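Local coordinates for Lmaj004144AAA protein (Leishmania major, PDB 1Y63) that probably acts as an AK6-type adenylate kinase, moving phosphate between ATP and AMP, with a likely ATPase activity in ribosome maturation, at the adenosine-5'-diphosphate site. Residues are numbered along the deposited sequence; one frame, centred on the assembly and turned at random.

The adenosine-5'-diphosphate site. Residues 18-25, 117, 121, 123, 158-161, 164. With ADP (adenosine-5'-diphosphate), chain B; MN (manganese (II) ion), chain C.
ADP, partly occupied, lies in the nucleotide pocket with its diphosphate in the P-loop (Walker A motif) and its adenine face-on against the Arg117 guanidinium. The beta-phosphate oxygen O2B is gripped by three donors: the backbone N of Gly22, the backbone N of Lys23 and the Lys23 ammonium. Lys23 leaves helix 23-33 with CG anti to its carbonyl carbon (chi1 -57°), and its last two torsions curl the chain around O2B. CB and CG each pass 3.5 Å from O2B, CD swings wider, CE returns, and NZ closes a salt bridge to O2B at 2.8 Å. Gly20 N donates to O1B and Thr24 N to O3B, both beta-phosphate oxygens. Thr24 OG1, anti to the carbonyl carbon, binds MN (the manganese ion) at 2.1 Å beside O3B; four waters complete the near-octahedral shell seen, water 4 also bridging MN to alpha-phosphate O2A. Ser25 holds O1A twice, through its backbone N and through OG at 2.7 Å. The Lys23 ammonium and MN together would be expected to draw electron density from the beta-phosphate.

Arg117 runs extended from CG to NE, its CD 3.4 Å from the ribose O4', and lays its guanidinium over one face of the adenine. NH2 sits 3.2 Å from the centroid of the six-membered ring and CZ over the five-membered ring, a cation-pi contact. Rotation is fixed at the edge: NH1 meets a lone pair of Gly20 O in plane and almost straight (175° at H), while NH2 reaches Asn158 O. Asn158 in turn sends ND2 to a lone pair of Thr21 O, tying the adenine-side loop to the P-loop. Adenine N6 donates to Thr160 O at 2.9 Å, approaching from above the carbonyl plane rather than along a lone pair.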
ATOM      1  N   THR A  18       7.075  -3.836   0.947  1.00 18.10           N
ATOM      2  CA  THR A  18       7.534  -4.917   0.090  1.00 18.57           C
ATOM      3  C   THR A  18       6.454  -5.979  -0.142  1.00 18.47           C
ATOM      4  O   THR A  18       5.631  -6.268   0.766  1.00 18.32           O
ATOM      5  CB  THR A  18       8.726  -5.608   0.774  1.00 18.38           C
ATOM      6  OG1 THR A  18       9.673  -4.627   1.165  1.00 19.28           O
ATOM      7  CG2 THR A  18       9.382  -6.598  -0.126  1.00 20.06           C
ATOM      8  N   PRO A  19       6.411  -6.552  -1.364  1.00 18.21           N
ATOM      9  CA  PRO A  19       5.564  -7.723  -1.548  1.00 16.88           C
ATOM     10  C   PRO A  19       5.770  -8.754  -0.417  1.00 17.81           C
ATOM     11  O   PRO A  19       6.905  -9.072  -0.045  1.00 18.48           O
ATOM     12  CB  PRO A  19       6.036  -8.264  -2.900  1.00 18.17           C
ATOM     13  CG  PRO A  19       6.441  -7.036  -3.645  1.00 19.46           C
ATOM     14  CD  PRO A  19       7.122  -6.196  -2.616  1.00 20.58           C
ATOM     15  N   GLY A  20       4.656  -9.221   0.121  1.00 18.30           N
ATOM     16  CA  GLY A  20       4.613 -10.225   1.162  1.00 17.86           C
ATOM     17  C   GLY A  20       4.513  -9.652   2.580  1.00 19.24           C
ATOM     18  O   GLY A  20       4.350 -10.441   3.526  1.00 19.89           O
ATOM     19  N   THR A  21       4.614  -8.333   2.757  1.00 19.04           N
ATOM     20  CA  THR A  21       4.527  -7.721   4.087  1.00 17.56           C
ATOM     21  C   THR A  21       3.134  -7.663   4.722  1.00 19.46           C
ATOM     22  O   THR A  21       3.006  -7.402   5.927  1.00 19.42           O
ATOM     23  CB  THR A  21       5.148  -6.296   4.115  1.00 18.35           C
ATOM     24  OG1 THR A  21       4.552  -5.485   3.086  1.00 18.98           O
ATOM     25  CG2 THR A  21       6.656  -6.401   3.909  1.00 20.47           C
ATOM     26  N   GLY A  22       2.103  -7.860   3.911  1.00 18.24           N
ATOM     27  CA  GLY A  22       0.727  -7.931   4.406  1.00 19.06           C
ATOM     28  C   GLY A  22      -0.211  -6.845   3.981  1.00 18.66           C
ATOM     29  O   GLY A  22      -1.227  -6.629   4.652  1.00 18.06           O
ATOM     30  N   LYS A  23       0.108  -6.148   2.889  1.00 17.16           N
ATOM     31  CA  LYS A  23      -0.683  -4.965   2.462  1.00 16.40           C
ATOM     32  C   LYS A  23      -2.126  -5.291   2.164  1.00 16.75           C
ATOM     33  O   LYS A  23      -3.046  -4.653   2.675  1.00 16.94           O
ATOM     34  CB  LYS A  23      -0.042  -4.296   1.248  1.00 17.89           C
ATOM     35  CG  LYS A  23       1.382  -3.840   1.410  1.00 18.96           C
ATOM     36  CD  LYS A  23       1.909  -3.259   0.120  1.00 17.93           C
ATOM     37  CE  LYS A  23       2.015  -4.252  -0.999  1.00 17.31           C
ATOM     38  NZ  LYS A  23       3.023  -5.323  -0.681  1.00 16.88           N
ATOM     39  N   THR A  24      -2.336  -6.307   1.331  1.00 17.08           N
ATOM     40  CA  THR A  24      -3.683  -6.671   0.924  1.00 16.85           C
ATOM     41  C   THR A  24      -4.483  -7.189   2.104  1.00 16.14           C
ATOM     42  O   THR A  24      -5.674  -6.819   2.277  1.00 17.71           O
ATOM     43  CB  THR A  24      -3.632  -7.682  -0.239  1.00 18.55           C
ATOM     44  OG1 THR A  24      -2.949  -7.085  -1.350  1.00 19.22           O
ATOM     45  CG2 THR A  24      -5.070  -8.088  -0.653  1.00 21.69           C
ATOM     46  N   SER A  25      -3.843  -7.999   2.939  1.00 16.58           N
ATOM     47  CA  SER A  25      -4.488  -8.511   4.146  1.00 16.70           C
ATOM     48  C   SER A  25      -4.935  -7.378   5.071  1.00 18.09           C
ATOM     49  O   SER A  25      -6.043  -7.390   5.602  1.00 17.97           O
ATOM     50  CB  SER A  25      -3.587  -9.483   4.878  1.00 18.97           C
ATOM     51  OG  SER A  25      -3.297 -10.597   4.049  1.00 19.36           O
ATOM     52  N   ARG A 117       6.314 -16.429   3.818  1.00 20.10           N
ATOM     53  CA  ARG A 117       5.154 -15.926   3.103  1.00 20.54           C
ATOM     54  C   ARG A 117       5.349 -15.966   1.599  1.00 22.34           C
ATOM     55  O   ARG A 117       4.456 -16.322   0.847  1.00 23.11           O
ATOM     56  CB  ARG A 117       4.859 -14.492   3.525  1.00 20.94           C
ATOM     57  CG  ARG A 117       4.351 -14.363   4.922  1.00 18.96           C
ATOM     58  CD  ARG A 117       4.086 -12.919   5.247  1.00 19.69           C
ATOM     59  NE  ARG A 117       3.691 -12.742   6.660  1.00 18.76           N
ATOM     60  CZ  ARG A 117       3.471 -11.549   7.211  1.00 20.43           C
ATOM     61  NH1 ARG A 117       3.612 -10.429   6.497  1.00 20.54           N
ATOM     62  NH2 ARG A 117       3.183 -11.458   8.496  1.00 19.58           N
ATOM     63  N   ARG A 121       3.251 -18.263  -0.889  0.75 31.32           N
ATOM     64  CA  ARG A 121       2.554 -17.583  -1.968  0.75 31.77           C
ATOM     65  C   ARG A 121       3.180 -17.873  -3.354  0.75 30.40           C
ATOM     66  O   ARG A 121       2.791 -17.266  -4.348  0.75 34.98           O
ATOM     67  CB  ARG A 121       2.485 -16.073  -1.675  0.75 30.18           C
ATOM     68  CG  ARG A 121       1.704 -15.701  -0.387  0.35 31.59           C
ATOM     69  CD  ARG A 121       0.202 -15.959  -0.504  0.35 29.90           C
ATOM     70  NE  ARG A 121      -0.492 -14.887  -1.209  0.35 30.98           N
ATOM     71  CZ  ARG A 121      -1.719 -14.982  -1.716  0.35 34.28           C
ATOM     72  NH1 ARG A 121      -2.412 -16.107  -1.605  0.35 35.71           N
ATOM     73  NH2 ARG A 121      -2.258 -13.946  -2.342  0.35 36.40           N
ATOM     74  N   TYR A 123       6.131 -17.342  -5.055  0.75 29.69           N
ATOM     75  CA  TYR A 123       6.974 -16.484  -5.907  0.75 28.34           C
ATOM     76  C   TYR A 123       8.128 -17.368  -6.444  0.75 28.97           C
ATOM     77  O   TYR A 123       8.505 -18.320  -5.767  0.75 27.99           O
ATOM     78  CB  TYR A 123       7.533 -15.302  -5.111  0.75 27.91           C
ATOM     79  CG  TYR A 123       6.519 -14.247  -4.704  0.75 26.78           C
ATOM     80  CD1 TYR A 123       5.480 -14.541  -3.819  0.75 25.98           C
ATOM     81  CD2 TYR A 123       6.624 -12.935  -5.181  0.75 28.31           C
ATOM     82  CE1 TYR A 123       4.563 -13.557  -3.431  0.75 25.83           C
ATOM     83  CE2 TYR A 123       5.706 -11.950  -4.805  0.75 22.83           C
ATOM     84  CZ  TYR A 123       4.684 -12.270  -3.933  0.75 27.50           C
ATOM     85  OH  TYR A 123       3.793 -11.288  -3.557  0.75 28.80           O
ATOM     86  N   ASN A 158       4.817  -5.961  10.970  1.00 17.64           N
ATOM     87  CA  ASN A 158       3.605  -6.696  10.621  1.00 18.15           C
ATOM     88  C   ASN A 158       3.895  -8.179  10.441  1.00 22.15           C
ATOM     89  O   ASN A 158       3.664  -8.718   9.373  1.00 22.18           O
ATOM     90  CB  ASN A 158       2.979  -6.118   9.343  1.00 19.31           C
ATOM     91  CG  ASN A 158       1.525  -6.478   9.184  1.00 18.84           C
ATOM     92  OD1 ASN A 158       0.740  -6.359  10.147  1.00 20.02           O
ATOM     93  ND2 ASN A 158       1.127  -6.924   7.978  1.00 17.84           N
ATOM     94  N   ASP A 159       4.404  -8.812  11.495  1.00 19.09           N
ATOM     95  CA  ASP A 159       4.789 -10.241  11.476  1.00 20.21           C
ATOM     96  C   ASP A 159       3.624 -11.160  11.854  1.00 21.29           C
ATOM     97  O   ASP A 159       3.516 -12.302  11.347  1.00 20.33           O
ATOM     98  CB  ASP A 159       5.932 -10.515  12.452  1.00 20.87           C
ATOM     99  CG  ASP A 159       7.276 -10.003  11.980  1.00 28.33           C
ATOM    100  OD1 ASP A 159       7.455  -9.710  10.786  1.00 24.42           O
ATOM    101  OD2 ASP A 159       8.199  -9.951  12.813  1.00 31.85           O
ATOM    102  N   THR A 160       2.780 -10.668  12.764  1.00 19.70           N
ATOM    103  CA  THR A 160       1.684 -11.448  13.369  1.00 21.45           C
ATOM    104  C   THR A 160       0.298 -10.806  13.215  1.00 21.65           C
ATOM    105  O   THR A 160       0.172  -9.624  12.931  1.00 21.30           O
ATOM    106  CB  THR A 160       1.923 -11.634  14.884  1.00 21.27           C
ATOM    107  OG1 THR A 160       1.739 -10.390  15.571  1.00 20.72           O
ATOM    108  CG2 THR A 160       3.324 -12.150  15.136  1.00 22.54           C
ATOM    109  N   LEU A 161      -0.740 -11.603  13.432  1.00 21.87           N
ATOM    110  CA  LEU A 161      -2.107 -11.131  13.321  1.00 20.59           C
ATOM    111  C   LEU A 161      -2.419 -10.132  14.434  1.00 18.43           C
ATOM    112  O   LEU A 161      -3.136  -9.142  14.222  1.00 20.89           O
ATOM    113  CB  LEU A 161      -3.074 -12.324  13.358  1.00 22.85           C
ATOM    114  CG  LEU A 161      -4.544 -11.994  13.120  1.00 29.82           C
ATOM    115  CD1 LEU A 161      -4.805 -11.280  11.774  1.00 28.79           C
ATOM    116  CD2 LEU A 161      -5.330 -13.252  13.165  1.00 31.14           C
ATOM    117  N   MET A 164      -1.114  -6.918  13.220  1.00 17.59           N
ATOM    118  CA  MET A 164      -2.023  -6.354  12.238  1.00 17.86           C
ATOM    119  C   MET A 164      -3.216  -5.691  12.889  1.00 15.98           C
ATOM    120  O   MET A 164      -3.580  -4.590  12.528  1.00 18.08           O
ATOM    121  CB  MET A 164      -2.498  -7.432  11.237  1.00 19.36           C
ATOM    122  CG  MET A 164      -3.241  -6.829  10.039  0.55 21.04           C
ATOM    123  SD  MET A 164      -2.960  -7.691   8.468  0.55 26.54           S
ATOM    124  CE  MET A 164      -3.744  -9.238   8.902  0.55 24.05           C
TER
HETATM  125  PB  ADP B 301       1.092  -8.295   0.210  1.00 13.55           P
HETATM  126  O1B ADP B 301       1.952  -8.943  -0.857  1.00 13.55           O
HETATM  127  O2B ADP B 301       1.877  -7.229   0.945  1.00 12.35           O
HETATM  128  O3B ADP B 301      -0.275  -7.828  -0.285  1.00 12.14           O
HETATM  129  PA  ADP B 301      -0.491 -10.257   1.655  1.00 13.99           P
HETATM  130  O1A ADP B 301      -1.548  -9.429   2.354  1.00 13.62           O
HETATM  131  O2A ADP B 301      -0.919 -10.936   0.355  1.00 14.81           O
HETATM  132  O3A ADP B 301       0.826  -9.408   1.384  1.00 11.85           O
HETATM  133  O5' ADP B 301       0.082 -11.364   2.662  0.50 13.90           O
HETATM  134  C5' ADP B 301       0.479 -12.627   2.148  0.50 13.24           C
HETATM  135  C4' ADP B 301       0.144 -13.633   3.223  0.50 10.71           C
HETATM  136  O4' ADP B 301       0.836 -13.295   4.422  0.50 15.75           O
HETATM  137  C3' ADP B 301      -1.322 -13.654   3.617  0.50 12.86           C
HETATM  138  O3' ADP B 301      -2.136 -14.423   2.736  0.50 14.69           O
HETATM  139  C2' ADP B 301      -1.248 -14.239   5.001  0.50 16.61           C
HETATM  140  O2' ADP B 301      -1.003 -15.640   4.935  0.50 18.42           O
HETATM  141  C1' ADP B 301       0.019 -13.633   5.541  0.50 15.72           C
HETATM  142  N9  ADP B 301      -0.106 -12.412   6.356  1.00 16.44           N
HETATM  143  C8  ADP B 301      -0.263 -11.105   5.963  1.00 17.22           C
HETATM  144  N7  ADP B 301      -0.258 -10.274   7.028  1.00 16.98           N
HETATM  145  C5  ADP B 301      -0.069 -11.071   8.137  1.00 14.15           C
HETATM  146  C6  ADP B 301       0.039 -10.809   9.563  1.00 20.07           C
HETATM  147  N6  ADP B 301      -0.026  -9.549  10.034  1.00 18.05           N
HETATM  148  N1  ADP B 301       0.227 -11.883  10.359  1.00 16.09           N
HETATM  149  C2  ADP B 301       0.306 -13.141   9.849  1.00 18.29           C
HETATM  150  N3  ADP B 301       0.221 -13.485   8.551  1.00 16.17           N
HETATM  151  C4  ADP B 301       0.027 -12.462   7.672  1.00 15.76           C
HETATM  152 MN    MN C 302      -1.137  -7.802  -2.213  1.00 12.94          MN
HETATM  153  O   HOH W   1      -2.031  -7.877  -4.235  1.00 17.53           O
HETATM  154  O   HOH W   2      -0.642  -5.744  -2.542  1.00 15.48           O
HETATM  155  O   HOH W   3       0.798  -8.487  -3.116  1.00 17.30           O
HETATM  156  O   HOH W   4      -1.818  -9.883  -1.946  1.00 16.23           O
HETATM  157  O   HOH W   5       2.311 -11.605  -1.458  1.00 22.45           O